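Local coordinates for protein NegoA.19184.a (Neisseria gonorrhoeae, PDB 5UEB) that is of unknown function but belongs to the DUF4265 family and pairs a five-stranded with a four-stranded antiparallel sheet, at residues B[38-43]-B[54-59]; B[13-18]-B[46-51]. One frame throughout, in Å; residues are numbered along the deposited sequence.

Contact 1: residues B[38-43]-B[54-59]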
ATOM      1  N   ASN B  38       3.781  -8.557 -15.709  1.00 11.76           N
ATOM      2  CA  ASN B  38       2.797  -8.042 -14.769  1.00 10.89           C
ATOM      3  C   ASN B  38       1.403  -8.527 -15.153  1.00 10.64           C
ATOM      4  O   ASN B  38       1.220  -9.258 -16.132  1.00 12.20           O
ATOM      5  CB  ASN B  38       2.874  -6.520 -14.706  1.00 12.37           C
ATOM      6  CG  ASN B  38       4.161  -6.044 -14.058  1.00 16.05           C
ATOM      7  OD1 ASN B  38       4.599  -6.608 -13.054  1.00 17.81           O
ATOM      8  ND2 ASN B  38       4.791  -5.029 -14.644  1.00 18.33           N
ATOM      9  N   PHE B  39       0.400  -8.125 -14.370  1.00 13.00           N
ATOM     10  CA  PHE B  39      -0.942  -8.700 -14.449  1.00  9.76           C
ATOM     11  C   PHE B  39      -1.951  -7.567 -14.599  1.00  9.46           C
ATOM     12  O   PHE B  39      -2.003  -6.660 -13.756  1.00 10.78           O
ATOM     13  CB  PHE B  39      -1.211  -9.509 -13.174  1.00 11.31           C
ATOM     14  CG  PHE B  39      -2.485 -10.320 -13.183  1.00 11.74           C
ATOM     15  CD1 PHE B  39      -3.726  -9.720 -12.989  1.00 11.90           C
ATOM     16  CD2 PHE B  39      -2.432 -11.704 -13.292  1.00 13.15           C
ATOM     17  CE1 PHE B  39      -4.888 -10.490 -12.950  1.00 11.89           C
ATOM     18  CE2 PHE B  39      -3.592 -12.477 -13.263  1.00 13.41           C
ATOM     19  CZ  PHE B  39      -4.816 -11.875 -13.102  1.00 12.14           C
ATOM     20  N   LEU B  40      -2.742  -7.606 -15.669  1.00 10.71           N
ATOM     21  CA  LEU B  40      -3.809  -6.633 -15.887  1.00  9.05           C
ATOM     22  C   LEU B  40      -5.095  -7.167 -15.265  1.00  9.64           C
ATOM     23  O   LEU B  40      -5.605  -8.204 -15.696  1.00 10.70           O
ATOM     24  CB  LEU B  40      -4.005  -6.405 -17.388  1.00 11.34           C
ATOM     25  CG  LEU B  40      -5.159  -5.492 -17.833  1.00 11.42           C
ATOM     26  CD1 LEU B  40      -4.904  -4.069 -17.364  1.00 13.32           C
ATOM     27  CD2 LEU B  40      -5.335  -5.534 -19.359  1.00 12.59           C
ATOM     28  N   ILE B  41      -5.616  -6.465 -14.252  1.00  9.33           N
ATOM     29  CA  ILE B  41      -6.839  -6.883 -13.575  1.00  9.49           C
ATOM     30  C   ILE B  41      -8.031  -6.578 -14.470  1.00  9.26           C
ATOM     31  O   ILE B  41      -8.187  -5.444 -14.940  1.00 11.54           O
ATOM     32  CB  ILE B  41      -6.961  -6.164 -12.218  1.00  9.63           C
ATOM     33  CG1 ILE B  41      -5.852  -6.647 -11.275  1.00 10.63           C
ATOM     34  CG2 ILE B  41      -8.343  -6.402 -11.603  1.00 13.04           C
ATOM     35  CD1 ILE B  41      -5.766  -5.828  -9.967  1.00 13.49           C
ATOM     36  N   GLN B  42      -8.874  -7.589 -14.724  1.00  9.85           N
ATOM     37  CA  GLN B  42      -9.993  -7.440 -15.650  1.00 10.24           C
ATOM     38  C   GLN B  42     -11.352  -7.694 -15.001  1.00 10.69           C
ATOM     39  O   GLN B  42     -12.340  -7.945 -15.701  1.00 14.97           O
ATOM     40  CB  GLN B  42      -9.770  -8.325 -16.877  1.00 10.39           C
ATOM     41  CG  GLN B  42      -8.516  -7.915 -17.644  1.00 11.31           C
ATOM     42  CD  GLN B  42      -8.346  -8.702 -18.907  1.00 12.90           C
ATOM     43  OE1 GLN B  42      -8.358  -9.934 -18.887  1.00 12.70           O
ATOM     44  NE2 GLN B  42      -8.192  -8.004 -20.032  1.00 15.22           N
ATOM     45  N   GLU B  43     -11.426  -7.630 -13.676  1.00 11.11           N
ATOM     46  CA  GLU B  43     -12.684  -7.696 -12.956  1.00 13.00           C
ATOM     47  C   GLU B  43     -12.691  -6.577 -11.932  1.00 13.14           C
ATOM     48  O   GLU B  43     -11.632  -6.121 -11.491  1.00 13.75           O
ATOM     49  CB  GLU B  43     -12.828  -9.018 -12.180  1.00 13.40           C
ATOM     50  CG  GLU B  43     -12.908 -10.257 -13.040  1.00 17.75           C
ATOM     51  CD  GLU B  43     -13.300 -11.468 -12.223  1.00 21.17           C
ATOM     52  OE1 GLU B  43     -14.490 -11.841 -12.242  1.00 24.54           O
ATOM     53  OE2 GLU B  43     -12.419 -12.039 -11.538  1.00 18.69           O
ATOM     54  N   ASN B  54      -8.703  -2.781 -14.385  1.00 10.22           N
ATOM     55  CA  ASN B  54      -7.674  -2.346 -15.323  1.00 10.43           C
ATOM     56  C   ASN B  54      -6.427  -1.781 -14.654  1.00 10.22           C
ATOM     57  O   ASN B  54      -5.535  -1.293 -15.351  1.00 11.54           O
ATOM     58  CB  ASN B  54      -8.221  -1.468 -16.456  1.00 11.14           C
ATOM     59  CG  ASN B  54      -9.148  -2.245 -17.374  1.00 13.40           C
ATOM     60  OD1 ASN B  54      -8.927  -3.434 -17.616  1.00 18.57           O
ATOM     61  ND2 ASN B  54     -10.181  -1.592 -17.882  1.00 15.19           N
ATOM     62  N   ASP B  55      -6.304  -1.898 -13.328  1.00 10.21           N
ATOM     63  CA  ASP B  55      -5.010  -1.688 -12.688  1.00 10.24           C
ATOM     64  C   ASP B  55      -4.019  -2.748 -13.173  1.00 10.13           C
ATOM     65  O   ASP B  55      -4.395  -3.885 -13.487  1.00 11.72           O
ATOM     66  CB  ASP B  55      -5.140  -1.835 -11.165  1.00  9.81           C
ATOM     67  CG  ASP B  55      -5.743  -0.603 -10.484  1.00 13.89           C
ATOM     68  OD1 ASP B  55      -6.040   0.420 -11.150  1.00 14.21           O
ATOM     69  OD2 ASP B  55      -5.917  -0.669  -9.248  1.00 13.56           O
ATOM     70  N   ILE B  56      -2.740  -2.373 -13.229  1.00 11.83           N
ATOM     71  CA  ILE B  56      -1.655  -3.297 -13.549  1.00 11.46           C
ATOM     72  C   ILE B  56      -0.865  -3.544 -12.274  1.00 14.57           C
ATOM     73  O   ILE B  56      -0.452  -2.592 -11.600  1.00 13.58           O
ATOM     74  CB  ILE B  56      -0.749  -2.751 -14.668  1.00 13.47           C
ATOM     75  CG1 ILE B  56      -1.538  -2.582 -15.966  1.00 15.19           C
ATOM     76  CG2 ILE B  56       0.434  -3.691 -14.913  1.00 14.15           C
ATOM     77  CD1 ILE B  56      -0.783  -1.803 -17.048  1.00 17.37           C
ATOM     78  N   VAL B  57      -0.668  -4.812 -11.930  1.00 12.08           N
ATOM     79  CA  VAL B  57      -0.058  -5.179 -10.661  1.00 12.38           C
ATOM     80  C   VAL B  57       1.069  -6.171 -10.900  1.00 11.57           C
ATOM     81  O   VAL B  57       1.077  -6.916 -11.889  1.00 12.02           O
ATOM     82  CB  VAL B  57      -1.080  -5.753  -9.651  1.00 10.06           C
ATOM     83  CG1 VAL B  57      -2.193  -4.738  -9.361  1.00 11.86           C
ATOM     84  CG2 VAL B  57      -1.653  -7.077 -10.163  1.00 12.79           C
ATOM     85  N   ALA B  58       2.036  -6.158  -9.993  1.00 12.37           N
ATOM     86  CA  ALA B  58       3.104  -7.143  -9.951  1.00 11.90           C
ATOM     87  C   ALA B  58       2.661  -8.338  -9.121  1.00 11.99           C
ATOM     88  O   ALA B  58       1.865  -8.212  -8.186  1.00 14.26           O
ATOM     89  CB  ALA B  58       4.365  -6.541  -9.337  1.00 15.40           C
ATOM     90  N   ILE B  59       3.197  -9.510  -9.464  1.00 14.41           N
ATOM     91  CA  ILE B  59       2.728 -10.764  -8.899  1.00 13.56           C
ATOM     92  C   ILE B  59       3.916 -11.572  -8.393  1.00 14.31           C
ATOM     93  O   ILE B  59       5.069 -11.341  -8.768  1.00 17.14           O
ATOM     94  CB  ILE B  59       1.921 -11.574  -9.929  1.00 15.93           C
ATOM     95  CG1 ILE B  59       2.807 -11.915 -11.122  1.00 15.67           C
ATOM     96  CG2 ILE B  59       0.715 -10.763 -10.403  1.00 18.94           C
ATOM     97  CD1 ILE B  59       2.077 -12.699 -12.243  1.00 17.18           C
TER
HETATM   98  O   HOH W   1       5.017  -9.302 -11.771  1.00 18.77           O
HETATM   99  O   HOH W   2      -9.222  -5.102 -19.660  1.00 18.33           O

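Contact 2: residues B[13-18]-B[46-51]. With EDO (1,2-ethanediol), chain N; EDO (1,2-ethanediol), chain M.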
ATOM      1  N   LEU B  13      -5.356 -14.230 -10.255  1.00 11.26           N
ATOM      2  CA  LEU B  13      -4.490 -13.765  -9.185  1.00 12.62           C
ATOM      3  C   LEU B  13      -5.256 -13.826  -7.871  1.00 11.63           C
ATOM      4  O   LEU B  13      -6.439 -13.480  -7.832  1.00 13.09           O
ATOM      5  CB  LEU B  13      -4.175 -12.299  -9.475  1.00 17.88           C
ATOM      6  CG  LEU B  13      -3.080 -11.645  -8.676  1.00 25.41           C
ATOM      7  CD1 LEU B  13      -1.838 -12.460  -8.884  1.00 29.73           C
ATOM      8  CD2 LEU B  13      -2.928 -10.248  -9.207  1.00 20.17           C
ATOM      9  N   THR B  14      -4.589 -14.253  -6.794  1.00 10.76           N
ATOM     10  CA  THR B  14      -5.156 -14.162  -5.447  1.00 10.22           C
ATOM     11  C   THR B  14      -4.620 -12.917  -4.742  1.00 11.52           C
ATOM     12  O   THR B  14      -3.411 -12.697  -4.699  1.00 11.71           O
ATOM     13  CB  THR B  14      -4.824 -15.408  -4.626  1.00 16.78           C
ATOM     14  OG1 THR B  14      -5.419 -16.553  -5.246  1.00 17.57           O
ATOM     15  CG2 THR B  14      -5.356 -15.274  -3.189  1.00 16.41           C
ATOM     16  N   VAL B  15      -5.529 -12.094  -4.218  1.00 11.30           N
ATOM     17  CA  VAL B  15      -5.176 -10.943  -3.393  1.00 13.19           C
ATOM     18  C   VAL B  15      -5.449 -11.317  -1.944  1.00 10.76           C
ATOM     19  O   VAL B  15      -6.599 -11.587  -1.577  1.00 12.83           O
ATOM     20  CB  VAL B  15      -5.996  -9.701  -3.779  1.00 13.33           C
ATOM     21  CG1 VAL B  15      -5.558  -8.489  -2.943  1.00 16.03           C
ATOM     22  CG2 VAL B  15      -5.855  -9.400  -5.248  1.00 16.36           C
ATOM     23  N   VAL B  16      -4.404 -11.342  -1.120  1.00 11.89           N
ATOM     24  CA  VAL B  16      -4.553 -11.532   0.320  1.00 11.99           C
ATOM     25  C   VAL B  16      -4.713 -10.157   0.955  1.00 14.15           C
ATOM     26  O   VAL B  16      -3.961  -9.225   0.637  1.00 17.53           O
ATOM     27  CB  VAL B  16      -3.342 -12.276   0.908  1.00 14.27           C
ATOM     28  CG1 VAL B  16      -3.513 -12.477   2.411  1.00 17.05           C
ATOM     29  CG2 VAL B  16      -3.159 -13.621   0.229  1.00 17.09           C
ATOM     30  N   TYR B  17      -5.724 -10.010   1.810  1.00 12.32           N
ATOM     31  CA  TYR B  17      -6.020  -8.709   2.401  1.00 12.31           C
ATOM     32  C   TYR B  17      -6.641  -8.931   3.773  1.00 12.98           C
ATOM     33  O   TYR B  17      -7.024 -10.046   4.131  1.00 12.98           O
ATOM     34  CB  TYR B  17      -6.953  -7.879   1.490  1.00 12.74           C
ATOM     35  CG  TYR B  17      -8.329  -8.483   1.323  1.00 13.79           C
ATOM     36  CD1 TYR B  17      -8.553  -9.539   0.444  1.00 13.45           C
ATOM     37  CD2 TYR B  17      -9.410  -8.003   2.052  1.00 14.03           C
ATOM     38  CE1 TYR B  17      -9.803 -10.118   0.317  1.00 13.52           C
ATOM     39  CE2 TYR B  17     -10.681  -8.570   1.923  1.00 12.54           C
ATOM     40  CZ  TYR B  17     -10.868  -9.626   1.047  1.00 14.66           C
ATOM     41  OH  TYR B  17     -12.115 -10.199   0.933  1.00 15.39           O
ATOM     42  N   TYR B  18      -6.739  -7.857   4.545  1.00 13.78           N
ATOM     43  CA  TYR B  18      -7.488  -7.879   5.793  1.00 15.69           C
ATOM     44  C   TYR B  18      -8.856  -7.269   5.541  1.00 15.06           C
ATOM     45  O   TYR B  18      -8.963  -6.194   4.931  1.00 16.62           O
ATOM     46  CB  TYR B  18      -6.748  -7.145   6.914  1.00 15.17           C
ATOM     47  CG  TYR B  18      -5.542  -7.902   7.407  1.00 17.40           C
ATOM     48  CD1 TYR B  18      -5.672  -8.927   8.338  1.00 14.93           C
ATOM     49  CD2 TYR B  18      -4.270  -7.605   6.928  1.00 21.97           C
ATOM     50  CE1 TYR B  18      -4.566  -9.634   8.790  1.00 17.70           C
ATOM     51  CE2 TYR B  18      -3.162  -8.299   7.375  1.00 22.32           C
ATOM     52  CZ  TYR B  18      -3.314  -9.312   8.301  1.00 24.14           C
ATOM     53  OH  TYR B  18      -2.211 -10.004   8.744  1.00 24.08           O
ATOM     54  N   LEU B  46     -14.364  -7.090  -5.568  1.00 11.96           N
ATOM     55  CA  LEU B  46     -15.545  -7.045  -4.712  1.00 13.06           C
ATOM     56  C   LEU B  46     -15.212  -6.553  -3.312  1.00 12.32           C
ATOM     57  O   LEU B  46     -15.991  -5.796  -2.721  1.00 13.72           O
ATOM     58  CB  LEU B  46     -16.199  -8.429  -4.629  1.00 12.81           C
ATOM     59  CG  LEU B  46     -16.939  -8.897  -5.884  1.00 14.87           C
ATOM     60  CD1 LEU B  46     -17.365 -10.358  -5.709  1.00 18.95           C
ATOM     61  CD2 LEU B  46     -18.150  -8.004  -6.132  1.00 16.60           C
ATOM     62  N   PHE B  47     -14.077  -6.988  -2.754  1.00 12.62           N
ATOM     63  CA  PHE B  47     -13.784  -6.751  -1.341  1.00 12.59           C
ATOM     64  C   PHE B  47     -12.374  -6.232  -1.081  1.00 13.94           C
ATOM     65  O   PHE B  47     -12.167  -5.452  -0.143  1.00 16.06           O
ATOM     66  CB  PHE B  47     -13.974  -8.040  -0.539  1.00 17.41           C
ATOM     67  CG  PHE B  47     -15.346  -8.619  -0.654  1.00 18.26           C
ATOM     68  CD1 PHE B  47     -16.418  -8.012  -0.026  1.00 24.03           C
ATOM     69  CD2 PHE B  47     -15.564  -9.768  -1.394  1.00 23.43           C
ATOM     70  CE1 PHE B  47     -17.687  -8.542  -0.138  1.00 30.49           C
ATOM     71  CE2 PHE B  47     -16.829 -10.299  -1.508  1.00 26.25           C
ATOM     72  CZ  PHE B  47     -17.887  -9.682  -0.887  1.00 25.77           C
ATOM     73  N   ALA B  48     -11.399  -6.676  -1.863  1.00 14.38           N
ATOM     74  CA  ALA B  48     -10.025  -6.281  -1.605  1.00 14.21           C
ATOM     75  C   ALA B  48      -9.890  -4.777  -1.811  1.00 14.04           C
ATOM     76  O   ALA B  48     -10.376  -4.246  -2.821  1.00 15.64           O
ATOM     77  CB  ALA B  48      -9.063  -7.027  -2.527  1.00 16.10           C
ATOM     78  N   PRO B  49      -9.270  -4.059  -0.887  1.00 13.61           N
ATOM     79  CA  PRO B  49      -9.175  -2.603  -1.011  1.00 14.70           C
ATOM     80  C   PRO B  49      -8.007  -2.162  -1.885  1.00 16.40           C
ATOM     81  O   PRO B  49      -7.077  -2.921  -2.175  1.00 14.79           O
ATOM     82  CB  PRO B  49      -8.954  -2.154   0.441  1.00 17.83           C
ATOM     83  CG  PRO B  49      -8.237  -3.305   1.073  1.00 18.92           C
ATOM     84  CD  PRO B  49      -8.817  -4.545   0.431  1.00 16.01           C
ATOM     85  N   ASN B  50      -8.084  -0.899  -2.309  1.00 13.52           N
ATOM     86  CA  ASN B  50      -7.003  -0.191  -2.995  1.00 14.79           C
ATOM     87  C   ASN B  50      -6.709  -0.727  -4.390  1.00 12.50           C
ATOM     88  O   ASN B  50      -5.598  -0.548  -4.896  1.00 15.80           O
ATOM     89  CB  ASN B  50      -5.730  -0.111  -2.143  1.00 16.32           C
ATOM     90  CG  ASN B  50      -5.998   0.437  -0.755  1.00 22.06           C
ATOM     91  OD1 ASN B  50      -5.674  -0.191   0.252  1.00 36.06           O
ATOM     92  ND2 ASN B  50      -6.606   1.606  -0.701  1.00 23.60           N
ATOM     93  N   LEU B  51      -7.685  -1.386  -5.019  1.00 10.28           N
ATOM     94  CA  LEU B  51      -7.533  -1.953  -6.355  1.00 10.53           C
ATOM     95  C   LEU B  51      -8.749  -1.634  -7.219  1.00 11.65           C
ATOM     96  O   LEU B  51      -9.876  -1.520  -6.724  1.00 11.71           O
ATOM     97  CB  LEU B  51      -7.337  -3.477  -6.283  1.00 10.96           C
ATOM     98  CG  LEU B  51      -6.000  -3.923  -5.706  1.00 12.73           C
ATOM     99  CD1 LEU B  51      -6.011  -5.439  -5.489  1.00 14.19           C
ATOM    100  CD2 LEU B  51      -4.884  -3.530  -6.653  1.00 15.20           C
TER
HETATM  101  C1  EDO N 207      -3.588  -3.352  -1.556  1.00 42.44           C
HETATM  102  O1  EDO N 207      -2.658  -2.717  -2.443  1.00 47.76           O
HETATM  103  C2  EDO N 207      -4.227  -4.572  -2.213  1.00 33.29           C
HETATM  104  O2  EDO N 207      -5.174  -5.161  -1.313  1.00 35.54           O
HETATM  105  C1  EDO M 206      -4.791 -17.865  -8.067  0.50 19.56           C
HETATM  106  O1  EDO M 206      -3.881 -17.578  -6.996  0.50 21.81           O
HETATM  107  C2  EDO M 206      -4.283 -19.091  -8.815  0.50 24.40           C
HETATM  108  O2  EDO M 206      -3.021 -18.780  -9.417  0.50 24.17           O

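Contact 1: residues B[38-43]-B[54-59]
Asn38 meets Val57 and Ala58 beside the start of strand 39-41, which pairs with strand 56-62 in the antiparallel five-stranded sheet. Its CB rests 3.4 Å from Val57 O, while OD1 accepts a hydrogen bond from a water that in turn takes the N-H of Ile59, so one water bridges the Asn38 side chain to the backbone N of Ile59. Phe39 and Val57 form a hydrogen-bonded pair: Phe39 N donates a hydrogen bond to Val57 O at 2.8 Å, nearly along the C=O axis, and Val57 N donates one to Phe39 O. With CG anti to the backbone N (chi1 -172°), the Phe39 ring leads away from strand 56-59, and it is CB that packs on Ile59 CG2 at 3.6 Å. The side chain also packs on Leu13 of strand 10-18 and Ile33 of strand 24-33. Leu40 faces Ile56 in a non-hydrogen-bonded pair on the opposite side of the sheet, its CD1 lying 3.9 Å from Ile56 CG1, with Met34 against both side chains. Ile41 is buried; its CD1 meets Val57 CG1 at 3.8 Å, the two side chains crossing at about a right angle, while its N-H reaches Asp55 O almost straight (173° at the hydrogen). Beyond it, Gln42 NE2 donates to a second water, which donates to Asn54 OD1 over 2.7 Å.

Contact 2: residues B[13-18]-B[46-51]
A sheet strand meets the long loop between strands 39-41 and 56-62 here: Val15 and Tyr17 of strand 10-18 receive the irregular run 46-51 with no direct hydrogen bond between the two segments. The Tyr17 ring lies beneath Ala48, whose CA stands 4.0 Å from the ring centroid and only 7° off its normal, a CH-pi contact over the centre of the face. Ala48 CB touches the same face near Tyr17 CD1. Tyr17 CG sits between the backbone N and the carbonyl carbon (chi1 65°), which points CG toward the loop. Pro49 CD comes obliquely to Tyr17 CD2 at 3.9 Å, and at the far end of the ring Tyr17 OH approaches Phe47 CB to 3.2 Å, so three successive loop residues pack against a single tyrosine.

Strand 10-18 pairs with strand 24-33 and, through the backbone of Thr14, also with strand 65-73, so the five-stranded antiparallel sheet curls round into a barrel-like closure. From strand 24-33, Glu27 accepts hydrogen bonds from the backbone N atoms of Leu46, Phe47 and Ala48; its carboxylate thus grips the loop from the sheet. The Phe47 ring leads away from strand 13-18 to meet Tyr110.

Val15 divides its two methyls between different loop residues. Val15 CG1 packs on Ala48 CB at 3.8 Å, whereas Val15 CG2, anti to the carbonyl carbon, meets Leu51 CD1 tip to tip at 4.0 Å. A 1,2-ethanediol, probably from the crystallisation liquor, lies beside them and donates from O2 to Pro49 O at 3.1 Å; its C2 is 3.8 Å from Leu51 CD1.

How the contacts relate
Contact 1 is strand pairing and contact 2 loop packing on one sheet. Their centres are about 12 Å apart, and their segments alternate along the chain: 46-51 belongs to the connection between 38-43 and 54-59. Leu13, in segment 13-18 though not touching 46-51, makes three of the joining contacts. Leu13 CD1 lies 3.4 Å from Ile59 CG2, Leu13 CD2 is 3.5 Å from Val57 CG2, and Leu13 CB is 3.7 Å from Phe39 CZ. On the loop side, Leu51 CD2 reaches Val57 CG1 at 4.0 Å. Val57 therefore touches both segments of contact 2, one with each methyl. No functional site is known; a 1,2-ethanediol, probably from the crystallisation liquor, lies beside contact 2.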